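Local coordinates for aldehyde dehydrogenase family protein (Pseudomonas syringae pv. tomato, PDB 5IUV) that oxidises indole-3-acetaldehyde to the auxin indole-3-acetic acid, probably passing the hydride to bound NAD+ as other aldehyde dehydrogenases do, at residues Ser289-Ile294 and Glu324-Trp329; Pro281-Ala286 and Asp316-Met321; Gly92-Asn97 and Gly123-Leu128; Thr29-Gly34 and Lys50-Asp55. One frame throughout, in Å; residues are numbered along the deposited sequence.

Contact 1: residues Ser289-Ile294 and Glu324-Trp329; sequences SAASAI and EALGTW
Ala291 meets Ala325, Leu326 and Trp329 in an apolar helix-to-helix contact on the catalytic domain, where the second half of helix 283-295 lies against the end of helix 312-326 and the turn after it. The small residue brings the backbones close: Ala291 CA and Leu326 CA are 4.9 Å apart. Ala291 CB lies 3.6 Å from Leu326 N and 3.7 Å from Ala325 CB. Leu326 has CG anti to its backbone N (chi1 -165°); from there Leu326 CD1 reaches 3.6 Å from Ala291 O, and the same methyl touches Ile294 CG2 at 3.8 Å. Leu326 also touches Pro385 and Ile387 of strand 382-389, which continue the apolar packing. Trp329 closes a type I turn that starts at Leu326, and its indole approaches helix 283-295 obliquely. The benzo carbon Trp329 CZ2 is 3.6 Å from Ser292 CB, and Ser292 OG is equally near that carbon. Where helix 312-326 gives way to the turn, Ala325 O receives both Thr328 N and Thr328 OG1, the hydroxyl at 2.8 Å in the carbonyl plane, which ties Thr328 back to Ala325. No hydrogen bond crosses between the segments, which implies that the contact rests on van der Waals packing round Ala291.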
loop_
_atom_site.group_PDB
_atom_site.type_symbol
_atom_site.label_atom_id
_atom_site.label_comp_id
_atom_site.label_asym_id
_atom_site.label_seq_id
_atom_site.Cartn_x
_atom_site.Cartn_y
_atom_site.Cartn_z
ATOM N N SER A 289 22.475 -6.939 27.509
ATOM C CA SER A 289 22.322 -6.945 26.059
ATOM C C SER A 289 23.631 -6.648 25.343
ATOM O O SER A 289 23.894 -7.215 24.292
ATOM C CB SER A 289 21.248 -5.943 25.623
ATOM O OG SER A 289 19.966 -6.380 26.044
ATOM N N ALA A 290 24.457 -5.775 25.912
ATOM C CA ALA A 290 25.744 -5.463 25.298
ATOM C C ALA A 290 26.644 -6.691 25.285
ATOM O O ALA A 290 27.386 -6.918 24.329
ATOM C CB ALA A 290 26.423 -4.315 26.024
ATOM N N ALA A 291 26.574 -7.491 26.344
ATOM C CA ALA A 291 27.355 -8.720 26.403
ATOM C C ALA A 291 26.805 -9.759 25.430
ATOM O O ALA A 291 27.564 -10.379 24.688
ATOM C CB ALA A 291 27.378 -9.280 27.822
ATOM N N SER A 292 25.489 -9.955 25.447
ATOM C CA SER A 292 24.840 -10.887 24.528
ATOM C C SER A 292 25.113 -10.496 23.075
ATOM O O SER A 292 25.327 -11.356 22.216
ATOM C CB SER A 292 23.330 -10.937 24.787
ATOM O OG SER A 292 22.676 -11.755 23.832
ATOM N N ALA A 293 25.129 -9.193 22.817
ATOM C CA ALA A 293 25.331 -8.672 21.466
ATOM C C ALA A 293 26.666 -9.093 20.861
ATOM O O ALA A 293 26.817 -9.107 19.640
ATOM C CB ALA A 293 25.224 -7.150 21.463
ATOM N N ILE A 294 27.637 -9.430 21.704
ATOM C CA ILE A 294 28.953 -9.786 21.188
ATOM C C ILE A 294 29.290 -11.258 21.429
ATOM O O ILE A 294 30.122 -11.832 20.722
ATOM C CB ILE A 294 30.055 -8.879 21.801
ATOM C CG1 ILE A 294 31.365 -9.014 21.019
ATOM C CG2 ILE A 294 30.258 -9.181 23.276
ATOM C CD1 ILE A 294 31.233 -8.658 19.546
ATOM N N GLU A 324 30.931 -8.215 33.949
ATOM C CA GLU A 324 30.271 -9.244 34.744
ATOM C C GLU A 324 29.246 -10.018 33.917
ATOM O O GLU A 324 29.142 -11.241 34.038
ATOM C CB GLU A 324 29.600 -8.638 35.977
ATOM C CG GLU A 324 28.871 -9.671 36.825
ATOM C CD GLU A 324 28.547 -9.178 38.221
ATOM O OE1 GLU A 324 28.314 -7.961 38.387
ATOM O OE2 GLU A 324 28.531 -10.012 39.154
ATOM N N ALA A 325 28.498 -9.310 33.073
ATOM C CA ALA A 325 27.524 -9.963 32.213
ATOM C C ALA A 325 28.216 -10.871 31.216
ATOM O O ALA A 325 27.739 -11.965 30.934
ATOM C CB ALA A 325 26.667 -8.930 31.478
ATOM N N LEU A 326 29.341 -10.413 30.677
ATOM C CA LEU A 326 30.038 -11.184 29.655
ATOM C C LEU A 326 30.625 -12.452 30.259
ATOM O O LEU A 326 30.781 -13.461 29.574
ATOM C CB LEU A 326 31.134 -10.354 28.986
ATOM C CG LEU A 326 31.621 -11.003 27.686
ATOM C CD1 LEU A 326 30.538 -10.945 26.607
ATOM C CD2 LEU A 326 32.919 -10.396 27.197
ATOM N N GLY A 327 30.917 -12.404 31.554
ATOM C CA GLY A 327 31.452 -13.554 32.258
ATOM C C GLY A 327 30.482 -14.720 32.364
ATOM O O GLY A 327 30.885 -15.833 32.693
ATOM N N THR A 328 29.206 -14.477 32.091
ATOM C CA THR A 328 28.218 -15.553 32.136
ATOM C C THR A 328 28.160 -16.309 30.811
ATOM O O THR A 328 27.509 -17.353 30.703
ATOM C CB THR A 328 26.813 -15.026 32.468
ATOM O OG1 THR A 328 26.278 -14.329 31.336
ATOM C CG2 THR A 328 26.857 -14.094 33.660
ATOM N N TRP A 329 28.835 -15.773 29.801
ATOM C CA TRP A 329 28.900 -16.414 28.495
ATOM C C TRP A 329 30.190 -17.223 28.407
ATOM O O TRP A 329 31.276 -16.662 28.250
ATOM C CB TRP A 329 28.817 -15.368 27.376
ATOM C CG TRP A 329 27.475 -14.680 27.306
ATOM C CD1 TRP A 329 27.057 -13.609 28.054
ATOM C CD2 TRP A 329 26.375 -15.024 26.450
ATOM N NE1 TRP A 329 25.765 -13.270 27.713
ATOM C CE2 TRP A 329 25.327 -14.118 26.729
ATOM C CE3 TRP A 329 26.175 -16.006 25.471
ATOM C CZ2 TRP A 329 24.098 -14.169 26.068
ATOM C CZ3 TRP A 329 24.952 -16.052 24.812
ATOM C CH2 TRP A 329 23.929 -15.139 25.117
#

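Contact 2: residues Pro281-Ala286 and Asp316-Met321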
loop_
_atom_site.group_PDB
_atom_site.type_symbol
_atom_site.label_atom_id
_atom_site.label_comp_id
_atom_site.label_asym_id
_atom_site.label_seq_id
_atom_site.Cartn_x
_atom_site.Cartn_y
_atom_site.Cartn_z
ATOM N N PRO A 281 16.987 3.709 30.174
ATOM C CA PRO A 281 15.971 3.389 31.190
ATOM C C PRO A 281 16.401 2.273 32.144
ATOM O O PRO A 281 16.020 2.282 33.312
ATOM C CB PRO A 281 14.755 2.956 30.357
ATOM C CG PRO A 281 15.295 2.597 29.023
ATOM C CD PRO A 281 16.498 3.473 28.804
ATOM N N ASP A 282 17.201 1.334 31.651
ATOM C CA ASP A 282 17.596 0.169 32.437
ATOM C C ASP A 282 19.039 -0.199 32.117
ATOM O O ASP A 282 19.301 -0.905 31.142
ATOM C CB ASP A 282 16.661 -1.010 32.142
ATOM C CG ASP A 282 16.788 -2.142 33.155
ATOM O OD1 ASP A 282 17.873 -2.312 33.753
ATOM O OD2 ASP A 282 15.789 -2.872 33.344
ATOM N N LEU A 283 19.979 0.278 32.926
ATOM C CA LEU A 283 21.388 0.050 32.623
ATOM C C LEU A 283 21.773 -1.421 32.725
ATOM O O LEU A 283 22.672 -1.872 32.024
ATOM C CB LEU A 283 22.283 0.880 33.540
ATOM C CG LEU A 283 22.636 2.288 33.059
ATOM C CD1 LEU A 283 23.655 2.919 34.004
ATOM C CD2 LEU A 283 23.175 2.261 31.634
ATOM N N GLN A 284 21.111 -2.170 33.603
ATOM C CA GLN A 284 21.419 -3.594 33.729
ATOM C C GLN A 284 21.010 -4.328 32.457
ATOM O O GLN A 284 21.744 -5.175 31.944
ATOM C CB GLN A 284 20.727 -4.204 34.948
ATOM C CG GLN A 284 21.142 -5.648 35.215
ATOM C CD GLN A 284 22.622 -5.781 35.521
ATOM O OE1 GLN A 284 23.147 -5.108 36.405
ATOM N NE2 GLN A 284 23.302 -6.652 34.789
ATOM N N ALA A 285 19.833 -3.987 31.942
ATOM C CA ALA A 285 19.369 -4.530 30.675
ATOM C C ALA A 285 20.331 -4.160 29.547
ATOM O O ALA A 285 20.641 -4.988 28.693
ATOM C CB ALA A 285 17.963 -4.033 30.370
ATOM N N ALA A 286 20.815 -2.923 29.554
ATOM C CA ALA A 286 21.775 -2.488 28.539
ATOM C C ALA A 286 23.092 -3.261 28.658
ATOM O O ALA A 286 23.727 -3.588 27.655
ATOM C CB ALA A 286 22.027 -0.991 28.649
ATOM N N ASP A 316 32.461 4.455 33.858
ATOM C CA ASP A 316 33.113 3.800 34.989
ATOM C C ASP A 316 32.179 2.855 35.740
ATOM O O ASP A 316 32.621 1.864 36.319
ATOM C CB ASP A 316 33.686 4.842 35.955
ATOM C CG ASP A 316 34.929 5.520 35.412
ATOM O OD1 ASP A 316 35.585 4.937 34.523
ATOM O OD2 ASP A 316 35.256 6.631 35.881
ATOM N N ARG A 317 30.891 3.167 35.735
ATOM C CA ARG A 317 29.905 2.302 36.367
ATOM C C ARG A 317 29.466 1.183 35.419
ATOM O O ARG A 317 29.236 0.056 35.848
ATOM C CB ARG A 317 28.686 3.117 36.822
ATOM C CG ARG A 317 27.596 2.277 37.468
ATOM C CD ARG A 317 26.244 2.982 37.468
ATOM N NE ARG A 317 25.162 2.043 37.765
ATOM C CZ ARG A 317 23.869 2.339 37.688
ATOM N NH1 ARG A 317 23.483 3.554 37.322
ATOM N NH2 ARG A 317 22.960 1.415 37.972
ATOM N N PHE A 318 29.368 1.500 34.129
ATOM C CA PHE A 318 28.773 0.592 33.143
ATOM C C PHE A 318 29.712 -0.524 32.692
ATOM O O PHE A 318 29.286 -1.668 32.545
ATOM C CB PHE A 318 28.290 1.387 31.920
ATOM C CG PHE A 318 27.482 0.577 30.929
ATOM C CD1 PHE A 318 26.278 -0.008 31.305
ATOM C CD2 PHE A 318 27.907 0.438 29.617
ATOM C CE1 PHE A 318 25.524 -0.740 30.394
ATOM C CE2 PHE A 318 27.157 -0.293 28.696
ATOM C CZ PHE A 318 25.967 -0.885 29.085
ATOM N N LEU A 319 30.978 -0.198 32.456
ATOM C CA LEU A 319 31.911 -1.204 31.951
ATOM C C LEU A 319 32.061 -2.419 32.888
ATOM O O LEU A 319 32.087 -3.550 32.406
ATOM C CB LEU A 319 33.281 -0.581 31.664
ATOM C CG LEU A 319 34.338 -1.567 31.145
ATOM C CD1 LEU A 319 33.849 -2.289 29.891
ATOM C CD2 LEU A 319 35.663 -0.854 30.889
ATOM N N PRO A 320 32.134 -2.203 34.219
ATOM C CA PRO A 320 32.164 -3.395 35.078
ATOM C C PRO A 320 30.895 -4.237 34.987
ATOM O O PRO A 320 30.964 -5.459 35.131
ATOM C CB PRO A 320 32.319 -2.811 36.487
ATOM C CG PRO A 320 32.992 -1.512 36.279
ATOM C CD PRO A 320 32.446 -0.981 34.985
ATOM N N MET A 321 29.752 -3.597 34.749
ATOM C CA MET A 321 28.505 -4.331 34.562
ATOM C C MET A 321 28.571 -5.196 33.304
ATOM O O MET A 321 28.053 -6.313 33.282
ATOM C CB MET A 321 27.317 -3.367 34.483
ATOM C CG MET A 321 27.172 -2.466 35.703
ATOM S SD MET A 321 25.877 -1.221 35.509
ATOM C CE MET A 321 24.440 -2.275 35.328
HETATM O O HOH W 1 26.323 -7.258 35.069
#
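Leu283 sets its CD1 methyl over one face of the Arg317 guanidinium, 3.4 Å from Arg317 NH1 and displaced from the centre to the rim. The arginine chain runs extended from CG to NE, starting with CG anti to the backbone N (chi1 179°), and thus spans from helix 312-326 to the first turn of helix 283-295. The other methyl, Leu283 CD2, rests 3.9 Å from Phe318 CD1. Phe318 offers its ring edge to the neighbouring helix: Leu283 O and the carbonyl carbon of Ala286 lie near the ring plane, the former 3.5 Å from Phe318 CE1, while Ala286 CB is 3.9 Å from that same ring carbon. Phe318 also touches Val276, Leu308 and Val310, from parallel strands 273-276 and 307-311. Met321 bends at its last torsion (chi3 62°), and its CE methyl reaches Gln284 OE1 at 3.3 Å as well as the Leu283 backbone. Gln284 NE2 bonds to Asp288 OD1 and also to a water that donates to Met321 O at 2.7 Å. At the helix start, Asp282 is the N-cap: its OD1, met from above the carboxylate plane, accepts Ala285 N, with a weak bond from Gln284 N. Helix 283-295 is the crossover helix of a beta-alpha-beta unit between strands 273-276 and 307-311. The contact is graded: hydrocarbon next to the sheet, then a methyl-covered guanidinium and a water-bridged amide at the exposed margin, so polar groups there probably remain hydrated while Phe318 stays buried.

Contact 3: residues Gly92-Asn97 and Gly123-Leu128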
loop_
_atom_site.group_PDB
_atom_site.type_symbol
_atom_site.label_atom_id
_atom_site.label_comp_id
_atom_site.label_asym_id
_atom_site.label_seq_id
_atom_site.Cartn_x
_atom_site.Cartn_y
_atom_site.Cartn_z
ATOM N N GLY A 92 6.781 -26.920 8.154
ATOM C CA GLY A 92 6.371 -27.964 9.079
ATOM C C GLY A 92 7.324 -29.148 9.141
ATOM O O GLY A 92 7.502 -29.764 10.204
ATOM N N LEU A 93 7.937 -29.479 8.007
ATOM C CA LEU A 93 8.867 -30.600 7.959
ATOM C C LEU A 93 10.208 -30.241 8.595
ATOM O O LEU A 93 10.903 -31.112 9.105
ATOM C CB LEU A 93 9.069 -31.078 6.519
ATOM C CG LEU A 93 7.881 -31.853 5.941
ATOM C CD1 LEU A 93 8.075 -32.130 4.453
ATOM C CD2 LEU A 93 7.661 -33.151 6.707
ATOM N N LEU A 94 10.574 -28.963 8.564
ATOM C CA LEU A 94 11.752 -28.513 9.297
ATOM C C LEU A 94 11.531 -28.721 10.793
ATOM O O LEU A 94 12.397 -29.241 11.500
ATOM C CB LEU A 94 12.065 -27.040 9.003
ATOM C CG LEU A 94 13.091 -26.750 7.905
ATOM C CD1 LEU A 94 12.664 -27.327 6.573
ATOM C CD2 LEU A 94 13.364 -25.246 7.781
ATOM N N GLU A 95 10.358 -28.327 11.272
ATOM C CA GLU A 95 10.034 -28.488 12.682
ATOM C C GLU A 95 9.950 -29.962 13.075
ATOM O O GLU A 95 10.428 -30.357 14.136
ATOM C CB GLU A 95 8.719 -27.774 13.005
ATOM C CG GLU A 95 8.810 -26.274 12.826
ATOM C CD GLU A 95 7.542 -25.557 13.233
ATOM O OE1 GLU A 95 6.439 -26.044 12.896
ATOM O OE2 GLU A 95 7.653 -24.500 13.890
ATOM N N GLN A 96 9.343 -30.768 12.213
ATOM C CA GLN A 96 9.191 -32.195 12.465
ATOM C C GLN A 96 10.551 -32.889 12.549
ATOM O O GLN A 96 10.713 -33.852 13.287
ATOM C CB GLN A 96 8.325 -32.824 11.374
ATOM C CG GLN A 96 8.123 -34.320 11.468
ATOM C CD GLN A 96 7.264 -34.838 10.326
ATOM O OE1 GLN A 96 6.204 -34.279 10.032
ATOM N NE2 GLN A 96 7.728 -35.890 9.660
ATOM N N ASN A 97 11.527 -32.381 11.799
ATOM C CA ASN A 97 12.875 -32.944 11.816
ATOM C C ASN A 97 13.878 -32.058 12.550
ATOM O O ASN A 97 15.082 -32.096 12.273
ATOM C CB ASN A 97 13.350 -33.194 10.388
ATOM C CG ASN A 97 12.533 -34.255 9.692
ATOM O OD1 ASN A 97 12.759 -35.442 9.893
ATOM N ND2 ASN A 97 11.561 -33.833 8.879
ATOM N N GLY A 123 13.750 -20.447 13.546
ATOM C CA GLY A 123 13.916 -19.234 12.763
ATOM C C GLY A 123 13.836 -19.499 11.271
ATOM O O GLY A 123 13.243 -18.715 10.525
ATOM N N GLY A 124 14.436 -20.606 10.836
ATOM C CA GLY A 124 14.374 -21.016 9.444
ATOM C C GLY A 124 12.959 -21.389 9.037
ATOM O O GLY A 124 12.464 -20.957 7.992
ATOM N N ALA A 125 12.306 -22.190 9.873
ATOM C CA ALA A 125 10.940 -22.619 9.611
ATOM C C ALA A 125 10.013 -21.414 9.496
ATOM O O ALA A 125 9.171 -21.340 8.602
ATOM C CB ALA A 125 10.463 -23.565 10.702
ATOM N N ARG A 126 10.199 -20.460 10.399
ATOM C CA ARG A 126 9.380 -19.263 10.461
ATOM C C ARG A 126 9.530 -18.410 9.200
ATOM O O ARG A 126 8.566 -17.810 8.737
ATOM C CB ARG A 126 9.756 -18.463 11.715
ATOM C CG ARG A 126 8.892 -17.262 12.015
ATOM C CD ARG A 126 9.370 -16.566 13.298
ATOM N NE ARG A 126 9.487 -17.498 14.420
ATOM C CZ ARG A 126 10.619 -17.753 15.073
ATOM N NH1 ARG A 126 11.742 -17.136 14.729
ATOM N NH2 ARG A 126 10.627 -18.620 16.079
ATOM N N ALA A 127 10.734 -18.355 8.638
ATOM C CA ALA A 127 10.928 -17.594 7.412
ATOM C C ALA A 127 10.179 -18.245 6.256
ATOM O O ALA A 127 9.628 -17.550 5.411
ATOM C CB ALA A 127 12.421 -17.459 7.079
ATOM N N LEU A 128 10.161 -19.576 6.221
ATOM C CA LEU A 128 9.464 -20.303 5.161
ATOM C C LEU A 128 7.948 -20.163 5.275
ATOM O O LEU A 128 7.265 -19.904 4.285
ATOM C CB LEU A 128 9.849 -21.794 5.174
ATOM C CG LEU A 128 11.313 -22.165 4.907
ATOM C CD1 LEU A 128 11.511 -23.683 4.823
ATOM C CD2 LEU A 128 11.806 -21.498 3.632
#
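An antiparallel helix pair, Leu94 facing Ala125 and Leu128, joins helix 80-96 to helix 113-134 within the coenzyme-binding domain, where both pack against helix 170-183. The two short axes approach to 8.8 Å and make 165° between their N-to-C directions, so the helices run almost alongside each other; helix 98-109 lies between them in sequence. Leu94 carries most of the contact. Leu94 CD2 sits over the peptide linking Gly124 to Ala125, 3.9 Å from Ala125 N, and the same methyl is 3.8 Å from Leu128 CD1. The side chains of Leu94 and Leu128 cross at about a right angle, methyl against methyl. Ala125 CB fills the adjoining position, 4.2 Å from Leu94 CB and 3.8 Å from Glu95 CG. Glu95 has CG beside its backbone N and anti to the carbonyl carbon (chi1 -65°), so that the aliphatic CG, rather than the carboxylate, covers the alanine. Cys175 of helix 170-183 touches both Leu94 and Leu128, making a three-helix meeting point. The pairing itself is structural packing. At the end of helix 80-96, the backbone turns out of helical geometry at Asn97, and Leu93 O accepts twice from that residue: from Asn97 N at 3.0 Å and from Asn97 ND2 at 2.8 Å, the latter donor tilted slightly from the carbonyl plane.

Contact 4: residues Thr29-Gly34 and Lys50-Asp55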
loop_
_atom_site.group_PDB
_atom_site.type_symbol
_atom_site.label_atom_id
_atom_site.label_comp_id
_atom_site.label_asym_id
_atom_site.label_seq_id
_atom_site.Cartn_x
_atom_site.Cartn_y
_atom_site.Cartn_z
ATOM N N THR A 29 22.960 -36.602 -5.963
ATOM C CA THR A 29 23.896 -36.935 -7.026
ATOM C C THR A 29 25.309 -36.560 -6.614
ATOM O O THR A 29 25.514 -35.592 -5.883
ATOM C CB THR A 29 23.530 -36.211 -8.350
ATOM O OG1 THR A 29 24.508 -36.506 -9.352
ATOM C CG2 THR A 29 23.480 -34.700 -8.142
ATOM N N ALA A 30 26.291 -37.327 -7.074
ATOM C CA ALA A 30 27.675 -36.922 -6.898
ATOM C C ALA A 30 27.934 -35.738 -7.814
ATOM O O ALA A 30 27.164 -35.477 -8.739
ATOM C CB ALA A 30 28.629 -38.069 -7.205
ATOM N N ALA A 31 29.007 -35.004 -7.556
ATOM C CA ALA A 31 29.439 -33.997 -8.513
ATOM C C ALA A 31 29.930 -34.722 -9.765
ATOM O O ALA A 31 30.364 -35.868 -9.683
ATOM C CB ALA A 31 30.525 -33.116 -7.922
ATOM N N ALA A 32 29.830 -34.063 -10.918
ATOM C CA ALA A 32 30.205 -34.664 -12.199
ATOM C C ALA A 32 31.618 -35.264 -12.175
ATOM O O ALA A 32 31.859 -36.323 -12.741
ATOM C CB ALA A 32 30.091 -33.624 -13.319
ATOM N N SER A 33 32.537 -34.586 -11.497
ATOM C CA SER A 33 33.922 -35.030 -11.381
ATOM C C SER A 33 34.091 -36.213 -10.433
ATOM O O SER A 33 35.108 -36.914 -10.477
ATOM C CB SER A 33 34.790 -33.882 -10.885
ATOM O OG SER A 33 34.395 -33.525 -9.572
ATOM N N GLY A 34 33.114 -36.408 -9.552
ATOM C CA GLY A 34 33.191 -37.441 -8.536
ATOM C C GLY A 34 33.941 -36.978 -7.300
ATOM O O GLY A 34 34.078 -37.724 -6.332
ATOM N N LYS A 50 31.952 -37.105 3.624
ATOM C CA LYS A 50 32.608 -36.667 2.407
ATOM C C LYS A 50 31.525 -36.042 1.540
ATOM O O LYS A 50 30.563 -36.701 1.151
ATOM C CB LYS A 50 33.324 -37.827 1.711
ATOM C CG LYS A 50 34.537 -38.345 2.501
ATOM C CD LYS A 50 35.436 -39.248 1.664
ATOM C CE LYS A 50 36.685 -39.665 2.437
ATOM N NZ LYS A 50 37.634 -38.541 2.671
ATOM N N VAL A 51 31.672 -34.748 1.278
ATOM C CA VAL A 51 30.637 -33.963 0.623
ATOM C C VAL A 51 30.994 -33.671 -0.829
ATOM O O VAL A 51 32.139 -33.346 -1.129
ATOM C CB VAL A 51 30.413 -32.632 1.376
ATOM C CG1 VAL A 51 29.410 -31.742 0.649
ATOM C CG2 VAL A 51 29.968 -32.910 2.805
ATOM N N ALA A 52 30.012 -33.779 -1.723
ATOM C CA ALA A 52 30.232 -33.517 -3.143
ATOM C C ALA A 52 30.850 -32.137 -3.363
ATOM O O ALA A 52 30.383 -31.142 -2.811
ATOM C CB ALA A 52 28.924 -33.642 -3.912
ATOM N N SER A 53 31.928 -32.088 -4.138
ATOM C CA SER A 53 32.585 -30.826 -4.449
ATOM C C SER A 53 32.217 -30.395 -5.864
ATOM O O SER A 53 32.904 -30.746 -6.820
ATOM C CB SER A 53 34.110 -30.954 -4.300
ATOM O OG SER A 53 34.747 -29.706 -4.505
ATOM N N CYS A 54 31.124 -29.641 -5.994
ATOM C CA CYS A 54 30.618 -29.261 -7.307
ATOM C C CYS A 54 31.466 -28.188 -7.983
ATOM O O CYS A 54 32.201 -27.451 -7.323
ATOM C CB CYS A 54 29.168 -28.782 -7.190
ATOM S SG CYS A 54 28.074 -30.074 -6.579
ATOM N N ASP A 55 31.356 -28.116 -9.307
ATOM C CA ASP A 55 32.121 -27.170 -10.109
ATOM C C ASP A 55 31.215 -26.630 -11.216
ATOM O O ASP A 55 29.990 -26.799 -11.156
ATOM C CB ASP A 55 33.375 -27.841 -10.690
ATOM C CG ASP A 55 34.535 -26.862 -10.904
ATOM O OD1 ASP A 55 34.298 -25.704 -11.319
ATOM O OD2 ASP A 55 35.696 -27.259 -10.658
HETATM O O HOH W 2 34.195 -31.066 -9.131
#
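Ala31 and Cys54 bring their CA atoms to 5.0 Å where two backbones pass: residues 29-34 leave strand 27-29 and fold into a type I turn from Ala31 to Gly34, while residues 50-52 end strand 47-52 and residues 53-55 continue as loop. Gly34 N closes the turn on Ala31 O at 2.8 Å, and Gly34 has a positive phi (85°) that suits glycine. The methyl of Ala31 is the centre of the contact. Ala31 CB lies 3.5 Å from Ser53 O and 4.1 Å from Cys54 SG, and it also faces the methyl of Ala52. Ala52 CB in turn comes within 3.9 Å of Ala31 N. At the exposed end, Ser33 OG takes the position between its backbone N and carbonyl carbon, where it is bonded to Glu35 N. A water donates to Ser53 O at 2.7 Å and lies very close to Ser33 OG, so it probably bridges the two segments. A second link is the carboxylate of Asp58, whose OD1 accepts Ala32 N and whose OD2 accepts Asp55 N, the latter like one half of a capping box at the start of helix 56-72. Strand 36-40 follows the first segment and pairs antiparallel with strand 47-52, whose end is in the second, so the contact joins the lead-in to that two-stranded hairpin with its exit, as the base of a beta hairpin does.

Along the chain, contact 4 comes first, contact 3 next, and contacts 1 and 2 last. Contacts 1 and 2 share helices 283-295 and 312-326, their segments alternating in sequence: contact 2 joins the earlier part of each helix and contact 1 the later part, with centres 11 Å apart. These helices belong to the catalytic domain, beside the sheet containing strands 273-276 and 307-311. Contact 3, within the coenzyme-binding domain, is about 29 Å from contact 1 between centres. Contact 4 closes the hairpin of strands 36-40 and 47-52, its centre about 52 Å from that of contact 2 and across the chain's centre. Contacts 1 and 2 thus pack one helix pair, while contacts 3 and 4 join other, separate parts of the chain.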